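Local structure of bacillaene synthase dehydratase PksH (3HP0) at residues A[106-111]-A[187-192]; A[127-132]-A[182-187]; A[140-145]-A[239-244]. The protein catalyses the dehydration of the (S)-3-hydroxy-3-methylglutaryl group tethered to PksL to a 3-methylglutaconyl moiety, a step in making the antibiotic bacillaene. All blocks are in the same frame, centred on the assembly; numbering follows the deposited sequence.

Interaction 1 (A[106-111]-A[187-192]); sequences HVRGKV and ESDVLL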
loop_
_atom_site.group_PDB
_atom_site.type_symbol
_atom_site.label_atom_id
_atom_site.label_comp_id
_atom_site.label_asym_id
_atom_site.label_seq_id
_atom_site.Cartn_x
_atom_site.Cartn_y
_atom_site.Cartn_z
ATOM N N HIS A 106 -5.439 -6.259 -5.828
ATOM C CA HIS A 106 -5.335 -7.094 -7.012
ATOM C C HIS A 106 -4.027 -6.642 -7.637
ATOM O O HIS A 106 -3.951 -5.581 -8.258
ATOM C CB HIS A 106 -6.519 -6.853 -7.944
ATOM C CG HIS A 106 -6.491 -7.698 -9.175
ATOM N ND1 HIS A 106 -5.909 -8.945 -9.203
ATOM C CD2 HIS A 106 -6.976 -7.481 -10.419
ATOM C CE1 HIS A 106 -6.034 -9.460 -10.411
ATOM N NE2 HIS A 106 -6.678 -8.592 -11.169
ATOM N N VAL A 107 -2.995 -7.457 -7.453
ATOM C CA VAL A 107 -1.666 -7.124 -7.926
ATOM C C VAL A 107 -1.134 -7.847 -9.155
ATOM O O VAL A 107 -1.269 -9.065 -9.295
ATOM C CB VAL A 107 -0.627 -7.324 -6.794
ATOM C CG1 VAL A 107 0.143 -6.047 -6.574
ATOM C CG2 VAL A 107 -1.319 -7.747 -5.510
ATOM N N ARG A 108 -0.503 -7.067 -10.025
ATOM C CA ARG A 108 0.132 -7.565 -11.240
ATOM C C ARG A 108 1.396 -6.710 -11.396
ATOM O O ARG A 108 1.335 -5.488 -11.266
ATOM C CB ARG A 108 -0.739 -7.323 -12.478
ATOM C CG ARG A 108 -2.173 -7.834 -12.476
ATOM C CD ARG A 108 -2.917 -7.130 -13.622
ATOM N NE ARG A 108 -4.227 -7.693 -13.944
ATOM C CZ ARG A 108 -4.417 -8.814 -14.639
ATOM N NH1 ARG A 108 -3.378 -9.508 -15.094
ATOM N NH2 ARG A 108 -5.651 -9.240 -14.885
ATOM N N GLY A 109 2.537 -7.331 -11.668
ATOM C CA GLY A 109 3.743 -6.546 -11.860
ATOM C C GLY A 109 4.591 -6.224 -10.642
ATOM O O GLY A 109 4.394 -6.770 -9.560
ATOM N N LYS A 110 5.553 -5.330 -10.842
ATOM C CA LYS A 110 6.470 -4.910 -9.792
ATOM C C LYS A 110 5.779 -4.017 -8.775
ATOM O O LYS A 110 5.030 -3.103 -9.133
ATOM C CB LYS A 110 7.650 -4.148 -10.394
ATOM C CG LYS A 110 8.567 -4.974 -11.276
ATOM C CD LYS A 110 9.450 -4.081 -12.158
ATOM C CE LYS A 110 10.265 -3.081 -11.342
ATOM N NZ LYS A 110 11.003 -2.110 -12.210
ATOM N N VAL A 111 6.042 -4.293 -7.503
ATOM C CA VAL A 111 5.486 -3.523 -6.407
ATOM C C VAL A 111 6.644 -3.226 -5.464
ATOM O O VAL A 111 7.397 -4.127 -5.100
ATOM C CB VAL A 111 4.410 -4.331 -5.657
ATOM C CG1 VAL A 111 3.714 -3.455 -4.622
ATOM C CG2 VAL A 111 3.409 -4.890 -6.648
ATOM N N GLU A 187 -4.538 -16.577 -13.885
ATOM C CA GLU A 187 -5.814 -15.970 -14.218
ATOM C C GLU A 187 -6.368 -15.180 -13.028
ATOM O O GLU A 187 -7.367 -15.561 -12.418
ATOM C CB GLU A 187 -6.825 -17.037 -14.630
ATOM C CG GLU A 187 -6.489 -17.681 -15.959
ATOM C CD GLU A 187 -7.475 -18.770 -16.337
ATOM O OE1 GLU A 187 -7.583 -19.755 -15.570
ATOM O OE2 GLU A 187 -8.137 -18.637 -17.396
ATOM N N SER A 188 -5.704 -14.080 -12.701
ATOM C CA SER A 188 -6.136 -13.245 -11.606
ATOM C C SER A 188 -7.120 -12.222 -12.150
ATOM O O SER A 188 -6.760 -11.109 -12.532
ATOM C CB SER A 188 -4.952 -12.532 -10.960
ATOM O OG SER A 188 -4.414 -11.579 -11.856
ATOM N N ASP A 189 -8.370 -12.650 -12.205
ATOM C CA ASP A 189 -9.512 -11.878 -12.684
ATOM C C ASP A 189 -10.564 -12.917 -12.369
ATOM O O ASP A 189 -11.585 -12.646 -11.728
ATOM C CB ASP A 189 -9.439 -11.646 -14.202
ATOM C CG ASP A 189 -8.958 -10.245 -14.569
ATOM O OD1 ASP A 189 -8.666 -9.438 -13.657
ATOM O OD2 ASP A 189 -8.864 -9.946 -15.784
ATOM N N VAL A 190 -10.258 -14.130 -12.814
ATOM C CA VAL A 190 -11.102 -15.270 -12.567
ATOM C C VAL A 190 -10.984 -15.539 -11.077
ATOM O O VAL A 190 -11.963 -15.819 -10.395
ATOM C CB VAL A 190 -10.607 -16.514 -13.336
ATOM C CG1 VAL A 190 -11.440 -17.727 -12.925
ATOM C CG2 VAL A 190 -10.671 -16.266 -14.848
ATOM N N LEU A 191 -9.753 -15.447 -10.592
ATOM C CA LEU A 191 -9.443 -15.670 -9.189
ATOM C C LEU A 191 -10.153 -14.610 -8.343
ATOM O O LEU A 191 -10.696 -14.906 -7.275
ATOM C CB LEU A 191 -7.929 -15.604 -8.972
ATOM C CG LEU A 191 -7.467 -15.897 -7.548
ATOM C CD1 LEU A 191 -7.991 -17.258 -7.133
ATOM C CD2 LEU A 191 -5.941 -15.838 -7.462
ATOM N N LEU A 192 -10.158 -13.375 -8.833
ATOM C CA LEU A 192 -10.820 -12.292 -8.130
ATOM C C LEU A 192 -12.314 -12.593 -8.061
ATOM O O LEU A 192 -12.907 -12.547 -6.989
ATOM C CB LEU A 192 -10.568 -10.957 -8.849
ATOM C CG LEU A 192 -11.374 -9.746 -8.359
ATOM C CD1 LEU A 192 -11.214 -9.571 -6.854
ATOM C CD2 LEU A 192 -10.898 -8.501 -9.085
#
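The end of strand 102-107 and the turn after it face the start of helix 190-199, the nearest CA atoms, those of H106 and L192, 7.6 Å apart. D189 sits at the N-cap position, yet its carboxylate makes no capping bond; it turns across to the strand end and turn instead. Its CG lies anti to the carbonyl carbon but off a staggered position, chi1 -102°, and this brings OD1 between two donors. The first is H106, whose CG is anti to the backbone N. Its NE2 gives a long, somewhat bent hydrogen bond of 3.3 Å to D189 OD1, meeting the oxygen from above the carboxylate plane. The second is R108. Its chain runs extended from CG to NE, and NH2 makes a salt bridge with D189 OD1, also at 3.3 Å. The guanidinium stands nearly upright to the carboxylate, the planes 80° apart, and D189 OD2 lies at its edge, in plane. S188, the centre of an inverse gamma turn, fills the corner between imidazole and arginine. Its CB comes in at the edge of the H106 ring, 3.3 Å from CE1, while its OG, buried and without a partner in the model, lies 3.8 Å above the guanidinium plane of R108, over its centre. L192 lays CD2 over one face of the H106 ring, 4.3 Å from H106 CD2; I126 of strand 124-127 touches both residues. R108 NH1 has a second carboxylate in D128. In this crotonase fold, away from the annotated active site, one carboxylate oxygen shared by imidazole and guanidinium links the strand end and its turn to the residue that opens helix 190-199. D189 would be expected to favour a protonated H106, but the guanidinium alongside opposes this, so the ionisation stays open.

Interaction 2 (A[127-132]-A[182-187]); sequences ADQTAS and DAFDAE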
loop_
_atom_site.group_PDB
_atom_site.type_symbol
_atom_site.label_atom_id
_atom_site.label_comp_id
_atom_site.label_asym_id
_atom_site.label_seq_id
_atom_site.Cartn_x
_atom_site.Cartn_y
_atom_site.Cartn_z
ATOM N N ALA A 127 -2.922 -12.030 -6.531
ATOM C CA ALA A 127 -2.030 -11.650 -7.613
ATOM C C ALA A 127 -1.925 -12.727 -8.684
ATOM O O ALA A 127 -2.570 -13.775 -8.588
ATOM C CB ALA A 127 -0.644 -11.339 -7.039
ATOM N N ASP A 128 -1.123 -12.443 -9.710
ATOM C CA ASP A 128 -0.868 -13.395 -10.786
ATOM C C ASP A 128 0.627 -13.713 -10.771
ATOM O O ASP A 128 1.362 -13.183 -9.941
ATOM C CB ASP A 128 -1.284 -12.833 -12.151
ATOM C CG ASP A 128 -0.505 -11.594 -12.546
ATOM O OD1 ASP A 128 0.699 -11.508 -12.226
ATOM O OD2 ASP A 128 -1.097 -10.710 -13.201
ATOM N N GLN A 129 1.061 -14.575 -11.686
ATOM C CA GLN A 129 2.461 -15.004 -11.800
ATOM C C GLN A 129 3.456 -13.850 -11.903
ATOM O O GLN A 129 4.623 -13.973 -11.532
ATOM C CB GLN A 129 2.640 -15.863 -13.054
ATOM C CG GLN A 129 1.491 -16.773 -13.378
ATOM C CD GLN A 129 1.533 -18.055 -12.588
ATOM O OE1 GLN A 129 2.556 -18.744 -12.566
ATOM N NE2 GLN A 129 0.422 -18.398 -11.944
ATOM N N THR A 130 2.989 -12.736 -12.437
ATOM C CA THR A 130 3.818 -11.564 -12.648
ATOM C C THR A 130 4.271 -10.751 -11.427
ATOM O O THR A 130 5.350 -10.157 -11.450
ATOM C CB THR A 130 3.105 -10.625 -13.615
ATOM O OG1 THR A 130 3.071 -11.239 -14.909
ATOM C CG2 THR A 130 3.807 -9.284 -13.690
ATOM N N ALA A 131 3.457 -10.727 -10.372
ATOM C CA ALA A 131 3.770 -9.949 -9.175
ATOM C C ALA A 131 5.112 -10.243 -8.499
ATOM O O ALA A 131 5.494 -11.393 -8.299
ATOM C CB ALA A 131 2.640 -10.100 -8.152
ATOM N N SER A 132 5.828 -9.181 -8.162
ATOM C CA SER A 132 7.088 -9.296 -7.447
ATOM C C SER A 132 7.072 -8.131 -6.457
ATOM O O SER A 132 6.516 -7.072 -6.739
ATOM C CB SER A 132 8.286 -9.195 -8.395
ATOM O OG SER A 132 8.429 -7.879 -8.900
ATOM N N ASP A 182 -2.639 -13.611 -0.206
ATOM C CA ASP A 182 -3.508 -14.762 -0.009
ATOM C C ASP A 182 -3.891 -15.117 -1.443
ATOM O O ASP A 182 -4.429 -14.280 -2.157
ATOM C CB ASP A 182 -4.777 -14.357 0.772
ATOM C CG ASP A 182 -4.494 -13.395 1.909
ATOM O OD1 ASP A 182 -4.444 -12.165 1.675
ATOM O OD2 ASP A 182 -4.312 -13.845 3.063
ATOM N N ALA A 183 -3.591 -16.323 -1.893
ATOM C CA ALA A 183 -3.960 -16.726 -3.265
ATOM C C ALA A 183 -3.424 -15.866 -4.422
ATOM O O ALA A 183 -3.401 -14.641 -4.382
ATOM C CB ALA A 183 -5.458 -16.811 -3.386
ATOM N N PHE A 184 -3.022 -16.550 -5.479
ATOM C CA PHE A 184 -2.500 -15.916 -6.669
ATOM C C PHE A 184 -2.690 -16.930 -7.788
ATOM O O PHE A 184 -2.817 -18.129 -7.528
ATOM C CB PHE A 184 -1.018 -15.560 -6.477
ATOM C CG PHE A 184 -0.098 -16.743 -6.554
ATOM C CD1 PHE A 184 0.471 -17.115 -7.774
ATOM C CD2 PHE A 184 0.237 -17.465 -5.402
ATOM C CE1 PHE A 184 1.332 -18.194 -7.852
ATOM C CE2 PHE A 184 1.105 -18.554 -5.476
ATOM C CZ PHE A 184 1.663 -18.908 -6.701
ATOM N N ASP A 185 -2.714 -16.452 -9.028
ATOM C CA ASP A 185 -2.906 -17.345 -10.160
ATOM C C ASP A 185 -2.675 -16.624 -11.480
ATOM O O ASP A 185 -2.805 -15.401 -11.557
ATOM C CB ASP A 185 -4.328 -17.917 -10.111
ATOM C CG ASP A 185 -4.543 -19.059 -11.094
ATOM O OD1 ASP A 185 -4.584 -18.815 -12.329
ATOM O OD2 ASP A 185 -4.667 -20.213 -10.620
ATOM N N ALA A 186 -2.342 -17.377 -12.524
ATOM C CA ALA A 186 -2.120 -16.761 -13.828
ATOM C C ALA A 186 -3.388 -16.033 -14.268
ATOM O O ALA A 186 -3.322 -14.996 -14.929
ATOM C CB ALA A 186 -1.739 -17.807 -14.848
ATOM N N GLU A 187 -4.538 -16.577 -13.885
ATOM C CA GLU A 187 -5.814 -15.970 -14.218
ATOM C C GLU A 187 -6.368 -15.180 -13.028
ATOM O O GLU A 187 -7.367 -15.561 -12.418
ATOM C CB GLU A 187 -6.825 -17.037 -14.630
ATOM C CG GLU A 187 -6.489 -17.681 -15.959
ATOM C CD GLU A 187 -7.475 -18.770 -16.337
ATOM O OE1 GLU A 187 -7.583 -19.755 -15.570
ATOM O OE2 GLU A 187 -8.137 -18.637 -17.396
#
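The two segments run side by side in extended form where strand 124-127 ends, A127 and F184 having their CA atoms 4.4 Å apart, before 127-132 folds away in a type I beta turn from D128 to A131. In the crotonase fold of this enzyme the contact lies at an edge strand, 124-127, of the five-stranded sheet, where the loop between helices 172-178 and 190-199 passes along it. Backbone atoms do the joining. D185 N donates to A127 O at 2.7 Å, a length that is less certain because A127 O sits too close to a neighbour in the model, and in the other direction A127 N reaches A183 O through a weak bond of 3.4 Å. Methyl to methylene, A127 CB and F184 CB meet at 4.3 Å. F184 CG takes the crowded position between the backbone N and the carbonyl carbon, chi1 75°, and the ring lies against V172, Q173 and S176 of helix 172-178. Further along, Q129 folds back over A186: its chain bends at chi2, -82°, which lays CG alongside the alanine, 3.7 Å from A186 CB. The Q129 amide follows, but NE2 and A186 N are both donors and form no hydrogen bond; the contact here is CG against the methyl. D128 points its carboxylate away from the second segment, and its OD1 accepts weakly from T130 N and A131 N; the turn itself is closed by the backbone bond from A131 N to D128 O. At the far end D182 OD1 anchors the loop, pairing with R154 and accepting from A125 N. D185 has its CB directed away and closes an Asx turn: E187 N donates along an almost straight line, 175° at the hydrogen, to the anti lone pair of D185 OD1, 2.7 Å away.

Interaction 3 (A[140-145]-A[239-244]); sequences FGLYPA and PQNQMG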
loop_
_atom_site.group_PDB
_atom_site.type_symbol
_atom_site.label_atom_id
_atom_site.label_comp_id
_atom_site.label_asym_id
_atom_site.label_seq_id
_atom_site.Cartn_x
_atom_site.Cartn_y
_atom_site.Cartn_z
ATOM N N PHE A 140 19.702 3.452 0.304
ATOM C CA PHE A 140 19.901 4.884 0.440
ATOM C C PHE A 140 19.785 5.299 1.902
ATOM O O PHE A 140 19.501 6.453 2.211
ATOM C CB PHE A 140 18.873 5.645 -0.398
ATOM C CG PHE A 140 18.907 5.301 -1.860
ATOM C CD1 PHE A 140 17.879 4.565 -2.440
ATOM C CD2 PHE A 140 19.982 5.687 -2.654
ATOM C CE1 PHE A 140 17.924 4.221 -3.790
ATOM C CE2 PHE A 140 20.036 5.346 -4.007
ATOM C CZ PHE A 140 19.009 4.613 -4.573
ATOM N N GLY A 141 20.003 4.350 2.803
ATOM C CA GLY A 141 19.925 4.658 4.217
ATOM C C GLY A 141 18.497 4.800 4.717
ATOM O O GLY A 141 18.264 5.028 5.905
ATOM N N LEU A 142 17.529 4.670 3.821
ATOM C CA LEU A 142 16.142 4.787 4.242
ATOM C C LEU A 142 15.578 3.426 4.657
ATOM O O LEU A 142 16.295 2.426 4.726
ATOM C CB LEU A 142 15.275 5.356 3.114
ATOM C CG LEU A 142 15.468 6.746 2.477
ATOM C CD1 LEU A 142 15.916 7.766 3.516
ATOM C CD2 LEU A 142 16.470 6.652 1.366
ATOM N N TYR A 143 14.285 3.415 4.963
ATOM C CA TYR A 143 13.544 2.195 5.298
ATOM C C TYR A 143 12.053 2.533 5.315
ATOM O O TYR A 143 11.660 3.607 5.769
ATOM C CB TYR A 143 14.000 1.561 6.626
ATOM C CG TYR A 143 14.045 2.470 7.831
ATOM C CD1 TYR A 143 15.230 3.116 8.196
ATOM C CD2 TYR A 143 12.910 2.675 8.619
ATOM C CE1 TYR A 143 15.284 3.937 9.319
ATOM C CE2 TYR A 143 12.953 3.501 9.734
ATOM C CZ TYR A 143 14.139 4.128 10.085
ATOM O OH TYR A 143 14.183 4.920 11.200
ATOM N N PRO A 144 11.211 1.614 4.803
ATOM C CA PRO A 144 9.750 1.723 4.704
ATOM C C PRO A 144 9.016 1.771 6.041
ATOM O O PRO A 144 8.161 0.922 6.318
ATOM C CB PRO A 144 9.378 0.481 3.917
ATOM C CG PRO A 144 10.343 -0.516 4.461
ATOM C CD PRO A 144 11.642 0.261 4.400
ATOM N N ALA A 145 9.339 2.772 6.851
ATOM C CA ALA A 145 8.737 2.937 8.168
ATOM C C ALA A 145 7.209 2.900 8.190
ATOM O O ALA A 145 6.624 2.301 9.083
ATOM C CB ALA A 145 9.233 4.238 8.792
ATOM N N PRO A 239 20.606 14.976 6.895
ATOM C CA PRO A 239 21.507 15.318 5.788
ATOM C C PRO A 239 22.400 14.088 5.631
ATOM O O PRO A 239 22.802 13.510 6.636
ATOM C CB PRO A 239 22.259 16.526 6.327
ATOM C CG PRO A 239 22.373 16.214 7.795
ATOM C CD PRO A 239 20.991 15.671 8.140
ATOM N N GLN A 240 22.714 13.708 4.394
ATOM C CA GLN A 240 23.523 12.518 4.120
ATOM C C GLN A 240 22.572 11.564 3.429
ATOM O O GLN A 240 22.856 11.030 2.359
ATOM C CB GLN A 240 24.024 11.878 5.417
ATOM C CG GLN A 240 24.752 10.566 5.263
ATOM C CD GLN A 240 25.191 10.012 6.608
ATOM O OE1 GLN A 240 25.094 10.697 7.635
ATOM N NE2 GLN A 240 25.679 8.774 6.612
ATOM N N ASN A 241 21.432 11.334 4.066
ATOM C CA ASN A 241 20.428 10.486 3.446
ATOM C C ASN A 241 19.988 11.329 2.265
ATOM O O ASN A 241 19.811 10.834 1.152
ATOM C CB ASN A 241 19.223 10.268 4.364
ATOM C CG ASN A 241 19.436 9.154 5.360
ATOM O OD1 ASN A 241 20.237 8.247 5.141
ATOM N ND2 ASN A 241 18.690 9.197 6.448
ATOM N N GLN A 242 19.830 12.621 2.549
ATOM C CA GLN A 242 19.397 13.616 1.579
ATOM C C GLN A 242 20.314 13.692 0.372
ATOM O O GLN A 242 19.865 13.591 -0.764
ATOM C CB GLN A 242 19.306 14.998 2.237
ATOM C CG GLN A 242 18.162 15.149 3.237
ATOM C CD GLN A 242 18.068 16.550 3.830
ATOM O OE1 GLN A 242 17.090 16.888 4.500
ATOM N NE2 GLN A 242 19.087 17.369 3.587
HETATM N N MSE A 243 21.602 13.885 0.619
HETATM C CA MSE A 243 22.554 13.976 -0.470
HETATM C C MSE A 243 22.652 12.649 -1.189
HETATM O O MSE A 243 22.988 12.600 -2.373
HETATM C CB MSE A 243 23.924 14.380 0.052
HETATM C CG MSE A 243 23.994 15.813 0.513
HETATM SE SE MSE A 243 25.709 16.133 1.285
HETATM C CE MSE A 243 26.644 16.805 -0.275
ATOM N N GLY A 244 22.368 11.570 -0.465
ATOM C CA GLY A 244 22.408 10.249 -1.065
ATOM C C GLY A 244 21.265 10.154 -2.052
ATOM O O GLY A 244 21.435 9.691 -3.182
#
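N241, in the first turn of helix 241-248, carries most of this contact. Its CG is anti to the carbonyl carbon, chi1 -84°, and the amide reaches toward the loop 140-145, setting OD1 3.7 Å from G141 CA and beside the carbonyl of F140. The two oxygens, N241 OD1 and F140 O, are 3.5 Å apart and both acceptors, so no hydrogen bond joins the segments. G141, at a positive phi of 76°, has no side chain and lets its CA sit this close to N241 OD1. L142 brings CD1 to 4.2 Å from N241 CG; separately, the F140 ring approaches the backbone of G244, its CD2 4.3 Å from G244 O. What fixes the amide lies outside: N241 ND2 donates to M235 O in helix 220-235. L142 packs on M235 and I245, and F140 on Y248, so the loop rests on both C-terminal helices. L142 also touches E137, an active-site residue, its side chain about 4 Å away. The contact thus joins helix 241-248 to the loop that follows E137 by van der Waals fit, while the hydrogen bond of the N241 amide goes to M235 O.

How the interactions relate
Interactions 1 and 2 are neighbours, their centres 5 Å apart, and they share E187: the loop running past strand 124-127 in interaction 2 leads straight into the helix start of interaction 1. Residues 106-111 and 127-132 also touch, with probable hydrogen bonds from V111 N to S132 O and from S132 N to G109 O. Interaction 1 is buried and works through polar side chains, with a salt bridge, and an apolar contact from L192; in the partly buried interaction 2 the hydrogen bonds across the segments are backbone ones, one of them weak. Interaction 3, about 31 Å from both between centres, is a surface contact without such bonds, and alone approaches an active-site residue.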